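Local coordinates for protein oligoribonuclease (PDB 6A4D) that probably hydrolyses short RNA oligonucleotides one nucleotide at a time from the 3' end, as an exonuclease with an RNase H-like fold, at residues 109-114 against 136-141; 32-37 against 166-171; 26-31 against 49-54. The protein carries 1 engineered substitution. All coordinates share one frame; numbering follows the deposited sequence.

Contact 1: 109-114 against 136-141; sequences GNSIGQ and DVSTIK. With 9RC (5'-O-[(S)-hydroxy(4-nitrophenoxy)phosphoryl]thymidine), chain C.
Ser111 and Ser138 grip the phosphate of 9RC, a bound thymidine nitrophenyl ester; Asn110 lies on its nitrophenyl ring and Asp136 positions the backbone behind them. The amide of Asn110 lies flat over one face of the nitrophenyl ring, with OD1 3.1 Å from ring carbon CAY. From there ND2 bonds to Ser138 OG at 3.0 Å, and that oxygen sits 6° out of the amide plane; this bond, with those of ND2 to Glu173 and of OD1 to Ser170, holds the amide's rotation. Ser138 OG, placed beside its own backbone N, donates a hydrogen bond to phosphate oxygen OAO at 2.5 Å. Ser111 OG donates to the same OAO at 3.0 Å, so both segments converge on one ligand atom. Lys141, bent at its last two torsions, brings NZ to the ring's edge, 3.0 Å from CAZ, while its charge pairs with Glu173.

Beneath this pocket the Asp136 side chain, with CG anti to the backbone N (chi1 -174°), turns OD1 to two backbone donors: Ser111 N at 2.8 Å and Ser138 N at 3.0 Å. Their N-H groups reach OD1 from opposite faces of the carboxylate. The second bond makes Asp136 the N-cap of helix 137-147; the first ties that helix start to the turn carrying Ser111. OD2 accepts hydrogen bonds from two waters, which link it to Ser111 OG and Gly113 N.

A parallel bridge pairs Gly109 with Asp136, and Val137 N donates to Gly109 O at 2.9 Å. The C-terminal ends of these neighbouring strands in the RNase H-like sheet, with the helix starts that follow, thus line the ligand pocket. Val137 packs on Trp13 of strand 11-18 and Glu173 of helix 163-180, while the second subunit lends Tyr132 and Arg133 to the ligand.

Contact 2: 32-37 against 166-171; sequences AIIITD and AIKESI. Engineered in segment 166-171: Ala166 (natural residue Asp). With 9RC (5'-O-[(S)-hydroxy(4-nitrophenoxy)phosphoryl]thymidine), chain C.
Strand 32-36 and helix 166-171 run in roughly the same direction, their axes 33° apart and 9.1 Å from each other at closest approach. This is helix-on-sheet packing of the RNase H-like exonuclease fold, with helix 163-180 packed on one face of the central sheet, roughly along this strand. Strand alternation sends Ala32, Ile34 and Thr36 to the helix, whereas Ile33 and Ile35 point the other way, onto helix 85-99. Ile34 is the central side chain: its CB lies 3.8 Å from Ile167 CG2, the two side chains crossing obliquely. Its CD1 reaches outward to Lys168 CG at 3.8 Å, crossing that extended chain at about a right angle, and its CG2 meets Ile171 CD1 at 3.9 Å. Thr36 meets the same isoleucine tip to tip, and its hydroxyl, turned aside, bonds to Asp37 O and to Trp13 on the next strand.

The opposite flank of the helix belongs to the ligand site, where Glu169 and Ser170 border the nitro group of 9RC. Ala166, an engineered replacement of Asp, touches Asp15; its natural residue is probably the last acid of the DEDD motif. At the upstream end, Ile167 CD1 fits against the strand backbone, 3.2 Å from Ala32 O.

Contact 3: 26-31 against 49-54; sequences DVILEI and FAISQT
The Phe49 ring meets Ile31 at its edge, where CG2 lies near the ring plane, 4.0 Å from Phe49 CD2; the two side chains run alongside each other in the same direction. Ala88 and Glu91 of helix 85-99 also touch the Phe49 side chain. The second flat group, the Gln53 amide, has Val27 CG2 above one face, 3.5 Å from NE2. In its own plane, to within 6°, NE2 donates to Ile28 O at 3.2 Å, approaching 40° above that carbonyl's plane. A bend at chi2 brings the amide back to the strand, and where the chain turns Gln53 CG rests on Leu29 CD2 at 3.5 Å.

Ile31 and Phe49 form an antiparallel hydrogen-bonded pair, each N donating to the other's O at 3.1 Å with the donor in the carbonyl plane. Glu30 and Ala50 follow as the non-hydrogen-bonded pair, and Ile51 N to Leu29 O, at 2.7 Å and 172°, is nearly straight. Gln53 carries the pairing on with a side-chain donor after strand 42-50 ends. Leu29 and Glu30 both face Glu17, a classic beta bulge at the start of the hairpin formed by strands 28-36 and 42-50 in this RNase H-like sheet.

All three contacts are largely buried, but their chemistry follows their place. Contact 2 lies nearest the chain's centre and is apolar, with no hydrogen bond between its segments; contact 1 is polar and built for a ligand beside the second subunit; contact 3, farthest out, combines backbone pairing with partly exposed side chains. Contacts 2 and 3 share strand 28-36: contact 3 takes its edge-to-edge pairing with strand 42-50 at the upstream end, contact 2 the face that helix 163-180 covers farther along. Contacts 1 and 2 touch each other, and both border the same 9RC molecule. Contacts 1 and 3 lie on opposite sides of the chain's centre, about 22 Å apart between centres.

Contact 1: 109-114 against 136-141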
loop_
_atom_site.group_PDB
_atom_site.type_symbol
_atom_site.label_atom_id
_atom_site.label_comp_id
_atom_site.label_asym_id
_atom_site.label_seq_id
_atom_site.Cartn_x
_atom_site.Cartn_y
_atom_site.Cartn_z
ATOM N N GLY A 109 -8.498 3.644 -0.932
ATOM C CA GLY A 109 -9.133 3.189 0.333
ATOM C C GLY A 109 -8.243 3.149 1.518
ATOM O O GLY A 109 -7.111 3.592 1.500
ATOM N N ASN A 110 -8.744 2.600 2.609
ATOM C CA ASN A 110 -7.949 2.555 3.832
ATOM C C ASN A 110 -7.158 1.244 3.790
ATOM O O ASN A 110 -7.742 0.226 3.560
ATOM C CB ASN A 110 -8.860 2.548 5.069
ATOM C CG ASN A 110 -9.378 3.932 5.439
ATOM O OD1 ASN A 110 -10.493 4.311 5.084
ATOM N ND2 ASN A 110 -8.596 4.661 6.221
ATOM N N SER A 111 -5.860 1.272 4.073
ATOM C CA SER A 111 -4.999 0.068 4.043
ATOM C C SER A 111 -5.310 -0.767 2.801
ATOM O O SER A 111 -5.425 -2.023 2.824
ATOM C CB SER A 111 -5.104 -0.733 5.354
ATOM O OG SER A 111 -4.351 -0.094 6.356
ATOM N N ILE A 112 -5.380 -0.037 1.694
ATOM C CA ILE A 112 -5.804 -0.597 0.421
ATOM C C ILE A 112 -4.798 -1.634 -0.171
ATOM O O ILE A 112 -5.204 -2.512 -0.946
ATOM C CB ILE A 112 -6.121 0.545 -0.570
ATOM C CG1 ILE A 112 -6.893 0.084 -1.799
ATOM C CG2 ILE A 112 -4.822 1.202 -1.044
ATOM C CD1 ILE A 112 -8.251 -0.503 -1.542
ATOM N N GLY A 113 -3.525 -1.505 0.185
ATOM C CA GLY A 113 -2.438 -2.447 -0.155
ATOM C C GLY A 113 -2.849 -3.858 0.250
ATOM O O GLY A 113 -2.610 -4.857 -0.495
ATOM N N GLN A 114 -3.500 -3.969 1.404
ATOM C CA GLN A 114 -3.889 -5.271 1.866
ATOM C C GLN A 114 -4.875 -5.880 0.917
ATOM O O GLN A 114 -4.747 -7.063 0.561
ATOM C CB GLN A 114 -4.468 -5.227 3.267
ATOM C CG GLN A 114 -5.027 -6.550 3.788
ATOM C CD GLN A 114 -3.982 -7.665 4.008
ATOM O OE1 GLN A 114 -2.770 -7.461 3.959
ATOM N NE2 GLN A 114 -4.466 -8.817 4.297
ATOM N N ASP A 136 -3.899 5.492 -0.295
ATOM C CA ASP A 136 -4.163 4.867 0.971
ATOM C C ASP A 136 -4.486 5.956 1.999
ATOM O O ASP A 136 -3.612 6.636 2.431
ATOM C CB ASP A 136 -2.926 4.024 1.385
ATOM C CG ASP A 136 -3.163 3.205 2.658
ATOM O OD1 ASP A 136 -4.207 3.395 3.315
ATOM O OD2 ASP A 136 -2.257 2.407 3.040
ATOM N N VAL A 137 -5.745 6.031 2.422
ATOM C CA VAL A 137 -6.256 7.052 3.261
ATOM C C VAL A 137 -5.633 6.908 4.701
ATOM O O VAL A 137 -5.438 7.916 5.429
ATOM C CB VAL A 137 -7.797 6.971 3.264
ATOM C CG1 VAL A 137 -8.411 7.846 4.366
ATOM C CG2 VAL A 137 -8.336 7.348 1.883
ATOM N N SER A 138 -5.256 5.677 5.045
ATOM C CA SER A 138 -4.613 5.395 6.317
ATOM C C SER A 138 -3.194 5.903 6.378
ATOM O O SER A 138 -2.715 6.117 7.455
ATOM C CB SER A 138 -4.607 3.900 6.622
ATOM O OG SER A 138 -5.910 3.428 6.600
ATOM N N THR A 139 -2.550 6.133 5.252
ATOM C CA THR A 139 -1.296 6.893 5.248
ATOM C C THR A 139 -1.541 8.257 5.805
ATOM O O THR A 139 -0.754 8.754 6.600
ATOM C CB THR A 139 -0.737 7.025 3.813
ATOM O OG1 THR A 139 -0.129 5.777 3.456
ATOM C CG2 THR A 139 0.241 8.216 3.620
ATOM N N ILE A 140 -2.653 8.859 5.416
ATOM C CA ILE A 140 -2.935 10.258 5.800
ATOM C C ILE A 140 -3.363 10.221 7.240
ATOM O O ILE A 140 -2.993 11.080 7.986
ATOM C CB ILE A 140 -4.030 10.934 4.934
ATOM C CG1 ILE A 140 -3.585 10.885 3.468
ATOM C CG2 ILE A 140 -4.195 12.433 5.318
ATOM C CD1 ILE A 140 -4.767 10.850 2.579
ATOM N N LYS A 141 -4.091 9.177 7.611
ATOM C CA LYS A 141 -4.352 8.957 9.038
ATOM C C LYS A 141 -3.117 8.872 9.931
ATOM O O LYS A 141 -3.064 9.497 10.998
ATOM C CB LYS A 141 -5.213 7.728 9.231
ATOM C CG LYS A 141 -5.928 7.740 10.572
ATOM C CD LYS A 141 -6.144 6.321 11.065
ATOM C CE LYS A 141 -6.944 5.475 10.082
ATOM N NZ LYS A 141 -8.345 5.939 9.969
HETATM O OAJ 9RC C . -4.313 -5.913 7.276
HETATM C CAE 9RC C . -4.538 -5.885 8.488
HETATM N NAI 9RC C . -3.661 -6.517 9.355
HETATM C CAL 9RC C . -3.892 -6.492 10.737
HETATM O OAS 9RC C . -3.082 -7.075 11.466
HETATM C CAT 9RC C . -5.005 -5.809 11.250
HETATM C CAU 9RC C . -5.264 -5.746 12.629
HETATM C CAF 9RC C . -5.870 -5.197 10.359
HETATM N NAB 9RC C . -5.613 -5.247 8.971
HETATM C CAA 9RC C . -6.511 -4.626 7.995
HETATM O OAC 9RC C . -6.426 -3.225 8.033
HETATM C CAD 9RC C . -7.944 -4.925 8.355
HETATM C CAH 9RC C . -8.648 -3.956 7.493
HETATM O OAK 9RC C . -8.902 -4.599 6.272
HETATM C CAG 9RC C . -7.621 -2.848 7.325
HETATM C CAR 9RC C . -8.135 -1.636 8.028
HETATM O OAQ 9RC C . -7.072 -0.696 8.003
HETATM P PAP 9RC C . -7.276 0.700 8.711
HETATM O OAO 9RC C . -5.990 1.546 8.260
HETATM O OAN 9RC C . -7.127 0.449 10.163
HETATM O OAM 9RC C . -8.693 1.066 8.158
HETATM C CAV 9RC C . -9.674 2.045 8.253
HETATM C CAW 9RC C . -10.865 1.916 7.449
HETATM C CAY 9RC C . -11.890 2.930 7.466
HETATM C CBA 9RC C . -11.755 4.078 8.307
HETATM N NBB 9RC C . -12.642 5.136 8.432
HETATM O OBD 9RC C . -13.054 5.769 9.877
HETATM O OBC 9RC C . -13.084 5.764 7.289
HETATM C CAZ 9RC C . -10.587 4.146 9.073
HETATM C CAX 9RC C . -9.551 3.182 9.070
HETATM O O HOH W 1 -2.068 1.213 5.381
HETATM O O HOH W 2 -1.808 0.190 2.142
#

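Contact 2: 32-37 against 166-171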
loop_
_atom_site.group_PDB
_atom_site.type_symbol
_atom_site.label_atom_id
_atom_site.label_comp_id
_atom_site.label_asym_id
_atom_site.label_seq_id
_atom_site.Cartn_x
_atom_site.Cartn_y
_atom_site.Cartn_z
ATOM N N ALA A 32 -16.961 -4.494 -3.319
ATOM C CA ALA A 32 -17.757 -3.282 -3.658
ATOM C C ALA A 32 -16.818 -2.241 -4.280
ATOM O O ALA A 32 -15.639 -2.181 -3.900
ATOM C CB ALA A 32 -18.439 -2.727 -2.415
ATOM N N ILE A 33 -17.314 -1.484 -5.257
ATOM C CA ILE A 33 -16.503 -0.472 -5.957
ATOM C C ILE A 33 -17.299 0.844 -6.034
ATOM O O ILE A 33 -18.485 0.840 -6.358
ATOM C CB ILE A 33 -16.112 -0.887 -7.406
ATOM C CG1 ILE A 33 -15.422 -2.254 -7.471
ATOM C CG2 ILE A 33 -15.249 0.188 -8.111
ATOM C CD1 ILE A 33 -15.556 -2.885 -8.847
ATOM N N ILE A 34 -16.645 1.967 -5.758
ATOM C CA ILE A 34 -17.224 3.295 -6.014
ATOM C C ILE A 34 -16.234 4.088 -6.846
ATOM O O ILE A 34 -15.033 4.040 -6.636
ATOM C CB ILE A 34 -17.576 3.989 -4.693
ATOM C CG1 ILE A 34 -18.766 3.259 -4.092
ATOM C CG2 ILE A 34 -17.852 5.480 -4.899
ATOM C CD1 ILE A 34 -19.373 3.863 -2.855
ATOM N N ILE A 35 -16.754 4.801 -7.820
ATOM C CA ILE A 35 -15.991 5.726 -8.620
ATOM C C ILE A 35 -16.303 7.141 -8.150
ATOM O O ILE A 35 -17.469 7.472 -7.993
ATOM C CB ILE A 35 -16.424 5.619 -10.081
ATOM C CG1 ILE A 35 -16.322 4.153 -10.556
ATOM C CG2 ILE A 35 -15.592 6.546 -10.952
ATOM C CD1 ILE A 35 -14.911 3.716 -10.896
ATOM N N THR A 36 -15.277 7.957 -7.926
ATOM C CA THR A 36 -15.440 9.397 -7.589
ATOM C C THR A 36 -14.669 10.166 -8.594
ATOM O O THR A 36 -13.828 9.605 -9.270
ATOM C CB THR A 36 -14.843 9.818 -6.249
ATOM O OG1 THR A 36 -13.434 9.663 -6.293
ATOM C CG2 THR A 36 -15.362 9.047 -5.120
ATOM N N ASP A 37 -14.929 11.465 -8.709
ATOM C CA ASP A 37 -14.025 12.309 -9.502
ATOM C C ASP A 37 -12.812 12.652 -8.631
ATOM O O ASP A 37 -12.727 12.283 -7.428
ATOM C CB ASP A 37 -14.724 13.600 -10.006
ATOM C CG ASP A 37 -15.255 14.497 -8.876
ATOM O OD1 ASP A 37 -14.792 14.360 -7.693
ATOM O OD2 ASP A 37 -16.147 15.345 -9.171
ATOM N N ALA A 166 -18.261 0.718 4.146
ATOM C CA ALA A 166 -16.864 0.876 4.454
ATOM C C ALA A 166 -16.187 1.877 3.453
ATOM O O ALA A 166 -15.457 2.747 3.884
ATOM C CB ALA A 166 -16.176 -0.466 4.466
ATOM N N ILE A 167 -16.481 1.765 2.151
ATOM C CA ILE A 167 -15.910 2.609 1.108
ATOM C C ILE A 167 -16.344 4.052 1.285
ATOM O O ILE A 167 -15.520 4.946 1.136
ATOM C CB ILE A 167 -16.347 2.207 -0.326
ATOM C CG1 ILE A 167 -15.842 0.812 -0.699
ATOM C CG2 ILE A 167 -15.824 3.203 -1.366
ATOM C CD1 ILE A 167 -16.494 0.229 -1.944
ATOM N N LYS A 168 -17.637 4.281 1.560
ATOM C CA LYS A 168 -18.162 5.641 1.702
ATOM C C LYS A 168 -17.545 6.270 2.899
ATOM O O LYS A 168 -17.223 7.474 2.883
ATOM C CB LYS A 168 -19.659 5.656 1.845
ATOM C CG LYS A 168 -20.379 5.223 0.574
ATOM C CD LYS A 168 -21.722 4.579 0.908
ATOM C CE LYS A 168 -22.678 4.601 -0.272
ATOM N NZ LYS A 168 -23.878 3.816 0.091
ATOM N N GLU A 169 -17.344 5.458 3.926
ATOM C CA GLU A 169 -16.532 5.858 5.063
ATOM C C GLU A 169 -15.068 6.363 4.803
ATOM O O GLU A 169 -14.609 7.280 5.443
ATOM C CB GLU A 169 -16.498 4.714 6.087
ATOM C CG GLU A 169 -17.396 4.934 7.291
ATOM C CD GLU A 169 -17.255 3.828 8.318
ATOM O OE1 GLU A 169 -18.306 3.220 8.628
ATOM O OE2 GLU A 169 -16.100 3.574 8.792
ATOM N N SER A 170 -14.340 5.687 3.935
ATOM C CA SER A 170 -12.983 6.066 3.564
ATOM C C SER A 170 -13.004 7.393 2.819
ATOM O O SER A 170 -12.179 8.254 3.089
ATOM C CB SER A 170 -12.329 5.005 2.638
ATOM O OG SER A 170 -12.546 3.689 3.127
ATOM N N ILE A 171 -13.931 7.513 1.883
ATOM C CA ILE A 171 -14.113 8.725 1.045
ATOM C C ILE A 171 -14.373 9.878 1.958
ATOM O O ILE A 171 -13.722 10.948 1.854
ATOM C CB ILE A 171 -15.287 8.534 0.073
ATOM C CG1 ILE A 171 -14.919 7.434 -0.950
ATOM C CG2 ILE A 171 -15.657 9.819 -0.711
ATOM C CD1 ILE A 171 -15.990 7.147 -1.963
HETATM O OAJ 9RC C . -4.313 -5.913 7.276
HETATM C CAE 9RC C . -4.538 -5.885 8.488
HETATM N NAI 9RC C . -3.661 -6.517 9.355
HETATM C CAL 9RC C . -3.892 -6.492 10.737
HETATM O OAS 9RC C . -3.082 -7.075 11.466
HETATM C CAT 9RC C . -5.005 -5.809 11.250
HETATM C CAU 9RC C . -5.264 -5.746 12.629
HETATM C CAF 9RC C . -5.870 -5.197 10.359
HETATM N NAB 9RC C . -5.613 -5.247 8.971
HETATM C CAA 9RC C . -6.511 -4.626 7.995
HETATM O OAC 9RC C . -6.426 -3.225 8.033
HETATM C CAD 9RC C . -7.944 -4.925 8.355
HETATM C CAH 9RC C . -8.648 -3.956 7.493
HETATM O OAK 9RC C . -8.902 -4.599 6.272
HETATM C CAG 9RC C . -7.621 -2.848 7.325
HETATM C CAR 9RC C . -8.135 -1.636 8.028
HETATM O OAQ 9RC C . -7.072 -0.696 8.003
HETATM P PAP 9RC C . -7.276 0.700 8.711
HETATM O OAO 9RC C . -5.990 1.546 8.260
HETATM O OAN 9RC C . -7.127 0.449 10.163
HETATM O OAM 9RC C . -8.693 1.066 8.158
HETATM C CAV 9RC C . -9.674 2.045 8.253
HETATM C CAW 9RC C . -10.865 1.916 7.449
HETATM C CAY 9RC C . -11.890 2.930 7.466
HETATM C CBA 9RC C . -11.755 4.078 8.307
HETATM N NBB 9RC C . -12.642 5.136 8.432
HETATM O OBD 9RC C . -13.054 5.769 9.877
HETATM O OBC 9RC C . -13.084 5.764 7.289
HETATM C CAZ 9RC C . -10.587 4.146 9.073
HETATM C CAX 9RC C . -9.551 3.182 9.070
#

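Contact 3: 26-31 against 49-54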
loop_
_atom_site.group_PDB
_atom_site.type_symbol
_atom_site.label_atom_id
_atom_site.label_comp_id
_atom_site.label_asym_id
_atom_site.label_seq_id
_atom_site.Cartn_x
_atom_site.Cartn_y
_atom_site.Cartn_z
ATOM N N ASP A 26 -6.363 -17.642 2.491
ATOM C CA ASP A 26 -7.693 -17.000 2.475
ATOM C C ASP A 26 -8.156 -16.518 1.118
ATOM O O ASP A 26 -7.374 -16.222 0.264
ATOM C CB ASP A 26 -7.702 -15.804 3.462
ATOM C CG ASP A 26 -7.405 -16.236 4.871
ATOM O OD1 ASP A 26 -7.908 -17.327 5.243
ATOM O OD2 ASP A 26 -6.624 -15.564 5.582
ATOM N N VAL A 27 -9.463 -16.398 0.995
ATOM C CA VAL A 27 -10.184 -16.138 -0.243
ATOM C C VAL A 27 -11.123 -14.959 -0.036
ATOM O O VAL A 27 -11.373 -14.542 1.096
ATOM C CB VAL A 27 -11.042 -17.360 -0.694
ATOM C CG1 VAL A 27 -10.150 -18.509 -1.048
ATOM C CG2 VAL A 27 -12.040 -17.791 0.352
ATOM N N ILE A 28 -11.635 -14.432 -1.141
ATOM C CA ILE A 28 -12.446 -13.227 -1.110
ATOM C C ILE A 28 -13.917 -13.565 -0.916
ATOM O O ILE A 28 -14.467 -14.423 -1.649
ATOM C CB ILE A 28 -12.306 -12.443 -2.425
ATOM C CG1 ILE A 28 -10.865 -12.047 -2.633
ATOM C CG2 ILE A 28 -13.239 -11.240 -2.421
ATOM C CD1 ILE A 28 -10.652 -11.513 -4.021
ATOM N N LEU A 29 -14.559 -12.863 0.023
ATOM C CA LEU A 29 -16.013 -13.028 0.258
ATOM C C LEU A 29 -16.917 -11.979 -0.372
ATOM O O LEU A 29 -18.064 -12.276 -0.715
ATOM C CB LEU A 29 -16.285 -13.123 1.758
ATOM C CG LEU A 29 -15.632 -14.347 2.393
ATOM C CD1 LEU A 29 -15.928 -14.353 3.870
ATOM C CD2 LEU A 29 -16.127 -15.629 1.722
ATOM N N GLU A 30 -16.405 -10.765 -0.547
ATOM C CA GLU A 30 -17.226 -9.655 -1.033
ATOM C C GLU A 30 -16.358 -8.634 -1.715
ATOM O O GLU A 30 -15.212 -8.444 -1.311
ATOM C CB GLU A 30 -17.929 -8.964 0.138
ATOM C CG GLU A 30 -19.172 -8.168 -0.234
ATOM C CD GLU A 30 -19.690 -7.298 0.917
ATOM O OE1 GLU A 30 -18.974 -7.041 1.907
ATOM O OE2 GLU A 30 -20.836 -6.835 0.820
ATOM N N ILE A 31 -16.924 -7.976 -2.719
ATOM C CA ILE A 31 -16.305 -6.842 -3.358
ATOM C C ILE A 31 -17.349 -5.719 -3.615
ATOM O O ILE A 31 -18.484 -5.964 -4.007
ATOM C CB ILE A 31 -15.545 -7.290 -4.650
ATOM C CG1 ILE A 31 -14.869 -6.096 -5.329
ATOM C CG2 ILE A 31 -16.442 -8.005 -5.667
ATOM C CD1 ILE A 31 -13.815 -6.524 -6.323
ATOM N N PHE A 49 -20.963 -7.625 -4.903
ATOM C CA PHE A 49 -21.046 -9.109 -4.956
ATOM C C PHE A 49 -20.626 -9.783 -3.683
ATOM O O PHE A 49 -19.480 -9.604 -3.241
ATOM C CB PHE A 49 -20.172 -9.696 -6.039
ATOM C CG PHE A 49 -20.498 -9.213 -7.393
ATOM C CD1 PHE A 49 -21.543 -9.767 -8.094
ATOM C CD2 PHE A 49 -19.773 -8.171 -7.960
ATOM C CE1 PHE A 49 -21.842 -9.318 -9.362
ATOM C CE2 PHE A 49 -20.062 -7.725 -9.221
ATOM C CZ PHE A 49 -21.100 -8.296 -9.927
ATOM N N ALA A 50 -21.518 -10.581 -3.101
ATOM C CA ALA A 50 -21.050 -11.622 -2.175
ATOM C C ALA A 50 -20.680 -12.817 -3.057
ATOM O O ALA A 50 -21.480 -13.252 -3.929
ATOM C CB ALA A 50 -22.081 -11.987 -1.125
ATOM N N ILE A 51 -19.451 -13.289 -2.857
ATOM C CA ILE A 51 -18.885 -14.375 -3.656
ATOM C C ILE A 51 -19.298 -15.703 -3.043
ATOM O O ILE A 51 -19.100 -15.947 -1.841
ATOM C CB ILE A 51 -17.345 -14.418 -3.682
ATOM C CG1 ILE A 51 -16.712 -13.048 -4.016
ATOM C CG2 ILE A 51 -16.883 -15.505 -4.674
ATOM C CD1 ILE A 51 -17.244 -12.425 -5.289
ATOM N N SER A 52 -19.815 -16.575 -3.900
ATOM C CA SER A 52 -20.202 -17.917 -3.495
ATOM C C SER A 52 -19.007 -18.667 -2.946
ATOM O O SER A 52 -17.913 -18.659 -3.520
ATOM C CB SER A 52 -20.790 -18.697 -4.685
ATOM O OG SER A 52 -21.024 -20.038 -4.316
ATOM N N GLN A 53 -19.221 -19.262 -1.792
ATOM C CA GLN A 53 -18.293 -20.150 -1.191
ATOM C C GLN A 53 -19.127 -21.283 -0.600
ATOM O O GLN A 53 -20.280 -21.097 -0.167
ATOM C CB GLN A 53 -17.503 -19.413 -0.103
ATOM C CG GLN A 53 -16.713 -18.189 -0.601
ATOM C CD GLN A 53 -15.490 -18.556 -1.417
ATOM O OE1 GLN A 53 -15.200 -19.709 -1.588
ATOM N NE2 GLN A 53 -14.743 -17.569 -1.887
ATOM N N THR A 54 -18.558 -22.473 -0.600
ATOM C CA THR A 54 -19.232 -23.626 0.018
ATOM C C THR A 54 -19.341 -23.442 1.539
ATOM O O THR A 54 -18.762 -22.513 2.118
ATOM C CB THR A 54 -18.399 -24.881 -0.183
ATOM O OG1 THR A 54 -17.157 -24.659 0.475
ATOM C CG2 THR A 54 -18.172 -25.185 -1.685
#